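Local coordinates for putative uncharacterized protein (Xanthomonas campestris pv. campestris, PDB 3RQA) that is of unknown function but, as an atypical PilZ-domain protein related to cyclic di-GMP receptors, assembles into a tetramer through a helical bundle, at residues E69-L72 / L73-R76; T9-P12 / A13-T16. All blocks are in the same frame, centred on the assembly; numbering follows the deposited sequence.

Contact 1 of 2, residues E69-L72 / L73-R76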
ATOM      1  N   GLU C  69       2.559 -29.863   0.466  1.00 96.04           N
ATOM      2  CA  GLU C  69       3.220 -29.349   1.667  1.00 96.54           C
ATOM      3  C   GLU C  69       2.509 -28.090   2.175  1.00 95.49           C
ATOM      4  O   GLU C  69       2.882 -27.521   3.202  1.00 95.85           O
ATOM      5  CB  GLU C  69       4.694 -29.031   1.361  1.00 98.54           C
ATOM      6  CG  GLU C  69       5.545 -28.648   2.568  1.00100.18           C
ATOM      7  CD  GLU C  69       5.784 -29.810   3.513  1.00101.32           C
ATOM      8  OE1 GLU C  69       6.360 -30.830   3.075  1.00102.06           O
ATOM      9  OE2 GLU C  69       5.399 -29.703   4.696  1.00102.08           O
ATOM     10  N   LEU C  70       1.472 -27.670   1.454  1.00 93.71           N
ATOM     11  CA  LEU C  70       0.710 -26.477   1.813  1.00 90.97           C
ATOM     12  C   LEU C  70      -0.728 -26.561   1.298  1.00 88.00           C
ATOM     13  O   LEU C  70      -0.974 -27.091   0.214  1.00 88.69           O
ATOM     14  CB  LEU C  70       1.378 -25.241   1.216  1.00 91.92           C
ATOM     15  CG  LEU C  70       0.681 -23.916   1.501  1.00 93.06           C
ATOM     16  CD1 LEU C  70       1.236 -23.324   2.788  1.00 93.63           C
ATOM     17  CD2 LEU C  70       0.891 -22.969   0.334  1.00 93.74           C
ATOM     18  N   PRO C  71      -1.699 -26.036   2.069  1.00 84.51           N
ATOM     19  CA  PRO C  71      -3.104 -26.070   1.649  1.00 80.98           C
ATOM     20  C   PRO C  71      -3.354 -25.205   0.418  1.00 77.48           C
ATOM     21  O   PRO C  71      -2.585 -25.246  -0.541  1.00 77.39           O
ATOM     22  CB  PRO C  71      -3.842 -25.563   2.886  1.00 81.71           C
ATOM     23  CG  PRO C  71      -2.852 -24.641   3.509  1.00 82.36           C
ATOM     24  CD  PRO C  71      -1.571 -25.422   3.401  1.00 83.23           C
ATOM     25  N   LEU C  72      -4.432 -24.429   0.435  1.00 73.36           N
ATOM     26  CA  LEU C  72      -4.743 -23.556  -0.692  1.00 69.18           C
ATOM     27  C   LEU C  72      -5.089 -22.153  -0.197  1.00 66.07           C
ATOM     28  O   LEU C  72      -4.969 -21.177  -0.938  1.00 64.10           O
ATOM     29  CB  LEU C  72      -5.909 -24.120  -1.511  1.00 69.54           C
ATOM     30  CG  LEU C  72      -6.196 -23.398  -2.836  1.00 70.37           C
ATOM     31  CD1 LEU C  72      -4.994 -23.543  -3.759  1.00 70.48           C
ATOM     32  CD2 LEU C  72      -7.444 -23.971  -3.496  1.00 69.68           C
ATOM     33  N   LEU C  73      -5.520 -22.061   1.057  1.00 61.86           N
ATOM     34  CA  LEU C  73      -5.864 -20.777   1.649  1.00 58.08           C
ATOM     35  C   LEU C  73      -4.578 -19.951   1.737  1.00 55.30           C
ATOM     36  O   LEU C  73      -4.594 -18.728   1.575  1.00 52.83           O
ATOM     37  CB  LEU C  73      -6.462 -20.989   3.047  1.00 59.86           C
ATOM     38  CG  LEU C  73      -7.042 -19.823   3.869  1.00 60.53           C
ATOM     39  CD1 LEU C  73      -5.945 -18.864   4.278  1.00 60.96           C
ATOM     40  CD2 LEU C  73      -8.105 -19.103   3.067  1.00 61.16           C
ATOM     41  N   VAL C  74      -3.462 -20.630   1.983  1.00 51.55           N
ATOM     42  CA  VAL C  74      -2.177 -19.956   2.092  1.00 48.64           C
ATOM     43  C   VAL C  74      -1.618 -19.559   0.723  1.00 47.40           C
ATOM     44  O   VAL C  74      -0.889 -18.569   0.615  1.00 47.29           O
ATOM     45  CB  VAL C  74      -1.157 -20.837   2.844  1.00 48.18           C
ATOM     46  CG1 VAL C  74       0.176 -20.107   2.989  1.00 46.81           C
ATOM     47  CG2 VAL C  74      -1.701 -21.178   4.214  1.00 47.34           C
ATOM     48  N   GLN C  75      -1.961 -20.318  -0.317  1.00 45.44           N
ATOM     49  CA  GLN C  75      -1.499 -19.996  -1.668  1.00 44.34           C
ATOM     50  C   GLN C  75      -2.151 -18.681  -2.086  1.00 41.54           C
ATOM     51  O   GLN C  75      -1.498 -17.810  -2.655  1.00 40.49           O
ATOM     52  CB  GLN C  75      -1.895 -21.081  -2.675  1.00 46.94           C
ATOM     53  CG  GLN C  75      -1.444 -22.492  -2.335  1.00 51.94           C
ATOM     54  CD  GLN C  75      -1.761 -23.494  -3.444  1.00 55.52           C
ATOM     55  OE1 GLN C  75      -1.705 -24.704  -3.228  1.00 57.54           O
ATOM     56  NE2 GLN C  75      -2.087 -22.992  -4.639  1.00 55.97           N
ATOM     57  N   ARG C  76      -3.447 -18.549  -1.807  1.00 39.28           N
ATOM     58  CA  ARG C  76      -4.185 -17.330  -2.140  1.00 38.25           C
ATOM     59  C   ARG C  76      -3.590 -16.142  -1.390  1.00 35.52           C
ATOM     60  O   ARG C  76      -3.370 -15.083  -1.973  1.00 33.72           O
ATOM     61  CB  ARG C  76      -5.671 -17.464  -1.779  1.00 40.93           C
ATOM     62  CG  ARG C  76      -6.557 -18.066  -2.875  1.00 46.93           C
ATOM     63  CD  ARG C  76      -6.296 -19.547  -3.081  1.00 52.76           C
ATOM     64  NE  ARG C  76      -7.316 -20.175  -3.925  1.00 57.60           N
ATOM     65  CZ  ARG C  76      -7.311 -20.171  -5.257  1.00 59.06           C
ATOM     66  NH1 ARG C  76      -6.334 -19.578  -5.923  1.00 59.10           N
ATOM     67  NH2 ARG C  76      -8.292 -20.762  -5.924  1.00 61.00           N
TER
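L72 and R76 are joined by the first i-to-i+4 backbone hydrogen bond at the start of helix 73-95, R76 N giving its hydrogen to L72 O at 3.2 Å with an N-H...O angle of 164°. The same carbonyl also takes a weak, strongly bent bond from Q75 N, so two amides of the opening turn converge on one oxygen. L72 sits at the N-cap position but, being leucine, has no side-chain acceptor for the first-turn amides.

Around this turn the side chains fold back on the residues that lead into it. R76 bends at its second torsion (chi2 71°), which carries its chain across L72: NE passes 3.6 Å from L72 CG, and L72 CD1 lies over one guanidinium face, offset toward the rim. The charged end points to a partner beyond this turn, with NH2 in a salt bridge to D57 of the second subunit. L70 and V74 cross at about a right angle. The L70 branch CD2 reaches the aliphatic CG of Q75 at 3.6 Å, while P71 CG touches V74 CG2 at 3.7 Å. The third subunit continues the apolar surface, its L73 against L70 and its M77 against V74, and V74 of the second subunit packs on L73, consistent with the tetrameric helical bundle of this protein. Within the turn, L70 CD1 presses on V74 CG1 at 3.4 Å, inside the usual van der Waals distance.

Contact 2 of 2, residues T9-P12 / A13-T16; sequences TLAP and AADT
A11 and P12 start helix 12-19 with successive i-to-i+4 backbone bonds, D15 N to A11 O at 2.8 Å and T16 N to P12 O at 2.9 Å, the first of them nearly straight at 172°. A14 N adds a weak third bond to A11 O at a bent 118°, so the carbonyl of the N-cap residue serves two amides of the first turn. P12 follows as the first helical residue, a place that suits proline: its ring nitrogen has no hydrogen, and at this end of a helix none is needed for an i-to-i-4 bond.

The side chains near this turn are small. The methyls A11 CB and A14 CB meet at 3.8 Å, and A14 CB also lies 3.4 Å from A11 O. Both methyls rest on the barrel, touching A147 of strand 139-150 and W158 of strand 155-161. T16 has its hydroxyl beside the backbone N (chi1 -71°), which turns OG1 back along the helix to 3.2 Å from P12 O. A water links the same two atoms, donating to P12 O at 2.6 Å and lying 3.1 Å from T16 OG1, so this carbonyl is held by both the T16 amide and the water. D15 directs its carboxylate away from the turn to the sheet, where OD2 takes a hydrogen bond from W158 NE1 and forms a salt bridge with R112. The pairing with R112 would be expected to favour a charged carboxylate. The whole is a helix N-terminus with A11 at the N-cap and proline at its first position, packed against strands 139-150 and 155-161 of the six-stranded antiparallel barrel of the PilZ type.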
ATOM      1  N   THR C   9      42.817   5.311 -11.849  1.00 49.21           N
ATOM      2  CA  THR C   9      44.066   6.069 -11.952  1.00 47.74           C
ATOM      3  C   THR C   9      43.857   7.525 -11.542  1.00 45.45           C
ATOM      4  O   THR C   9      44.816   8.274 -11.362  1.00 44.51           O
ATOM      5  CB  THR C   9      44.623   6.046 -13.383  1.00 46.95           C
ATOM      6  OG1 THR C   9      43.638   6.562 -14.284  1.00 47.20           O
ATOM      7  CG2 THR C   9      44.987   4.631 -13.788  1.00 47.11           C
ATOM      8  N   LEU C  10      42.594   7.913 -11.404  1.00 43.84           N
ATOM      9  CA  LEU C  10      42.245   9.267 -10.998  1.00 42.39           C
ATOM     10  C   LEU C  10      42.364   9.423  -9.488  1.00 40.15           C
ATOM     11  O   LEU C  10      42.566  10.524  -8.988  1.00 38.12           O
ATOM     12  CB  LEU C  10      40.817   9.602 -11.438  1.00 41.67           C
ATOM     13  CG  LEU C  10      40.614   9.853 -12.930  1.00 42.09           C
ATOM     14  CD1 LEU C  10      39.175  10.265 -13.205  1.00 40.84           C
ATOM     15  CD2 LEU C  10      41.572  10.949 -13.377  1.00 41.69           C
ATOM     16  N   ALA C  11      42.238   8.312  -8.770  1.00 39.42           N
ATOM     17  CA  ALA C  11      42.326   8.331  -7.314  1.00 40.07           C
ATOM     18  C   ALA C  11      42.882   7.002  -6.819  1.00 41.96           C
ATOM     19  O   ALA C  11      42.222   6.275  -6.071  1.00 43.46           O
ATOM     20  CB  ALA C  11      40.947   8.584  -6.714  1.00 39.54           C
ATOM     21  N   PRO C  12      44.118   6.675  -7.224  1.00 42.04           N
ATOM     22  CA  PRO C  12      44.810   5.438  -6.857  1.00 41.05           C
ATOM     23  C   PRO C  12      44.597   4.989  -5.414  1.00 40.26           C
ATOM     24  O   PRO C  12      44.101   3.887  -5.161  1.00 41.41           O
ATOM     25  CB  PRO C  12      46.268   5.767  -7.150  1.00 41.46           C
ATOM     26  CG  PRO C  12      46.158   6.674  -8.324  1.00 43.60           C
ATOM     27  CD  PRO C  12      45.029   7.591  -7.933  1.00 42.12           C
ATOM     28  N   ALA C  13      44.962   5.847  -4.471  1.00 36.87           N
ATOM     29  CA  ALA C  13      44.830   5.515  -3.062  1.00 36.46           C
ATOM     30  C   ALA C  13      43.392   5.216  -2.645  1.00 36.85           C
ATOM     31  O   ALA C  13      43.148   4.334  -1.824  1.00 37.39           O
ATOM     32  CB  ALA C  13      45.393   6.631  -2.218  1.00 34.44           C
ATOM     33  N   ALA C  14      42.441   5.954  -3.201  1.00 35.63           N
ATOM     34  CA  ALA C  14      41.037   5.746  -2.865  1.00 36.29           C
ATOM     35  C   ALA C  14      40.528   4.437  -3.471  1.00 35.45           C
ATOM     36  O   ALA C  14      39.860   3.661  -2.804  1.00 35.46           O
ATOM     37  CB  ALA C  14      40.204   6.917  -3.370  1.00 35.67           C
ATOM     38  N   ASP C  15      40.850   4.204  -4.740  1.00 35.51           N
ATOM     39  CA  ASP C  15      40.424   2.998  -5.449  1.00 36.77           C
ATOM     40  C   ASP C  15      40.954   1.754  -4.729  1.00 37.24           C
ATOM     41  O   ASP C  15      40.250   0.748  -4.590  1.00 36.59           O
ATOM     42  CB  ASP C  15      40.936   3.043  -6.893  1.00 37.66           C
ATOM     43  CG  ASP C  15      39.935   2.483  -7.885  1.00 39.32           C
ATOM     44  OD1 ASP C  15      40.099   1.321  -8.311  1.00 40.26           O
ATOM     45  OD2 ASP C  15      38.972   3.203  -8.235  1.00 37.97           O
ATOM     46  N   THR C  16      42.197   1.832  -4.264  1.00 36.60           N
ATOM     47  CA  THR C  16      42.804   0.726  -3.541  1.00 34.99           C
ATOM     48  C   THR C  16      42.081   0.515  -2.203  1.00 34.41           C
ATOM     49  O   THR C  16      41.744  -0.618  -1.843  1.00 32.70           O
ATOM     50  CB  THR C  16      44.314   0.985  -3.298  1.00 36.54           C
ATOM     51  OG1 THR C  16      45.018   0.872  -4.544  1.00 35.10           O
ATOM     52  CG2 THR C  16      44.887  -0.012  -2.289  1.00 36.42           C
TER
HETATM   53  O   HOH W   1      44.430   2.324  -7.217  1.00 37.43           O

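How the contacts relate
Contact 2 comes first along the chain, opening helix 12-19, and contact 1 follows after strand 24-34 and helix 42-55, opening helix 73-95. Their centres are about 54 Å apart and their nearest atoms about 46 Å, on opposite sides of the chain's centre. They share neither a helix nor a sheet, though each is the start of a helix. The short helix of contact 2 lies against the barrel of its own chain, with no other subunit touching the two segments. The long helix of contact 1 begins well away from that barrel, where two other subunits pack. Contact 2 thus belongs to the barrel region and contact 1 to a helix start among subunits, consistent with assembly through the helical bundle.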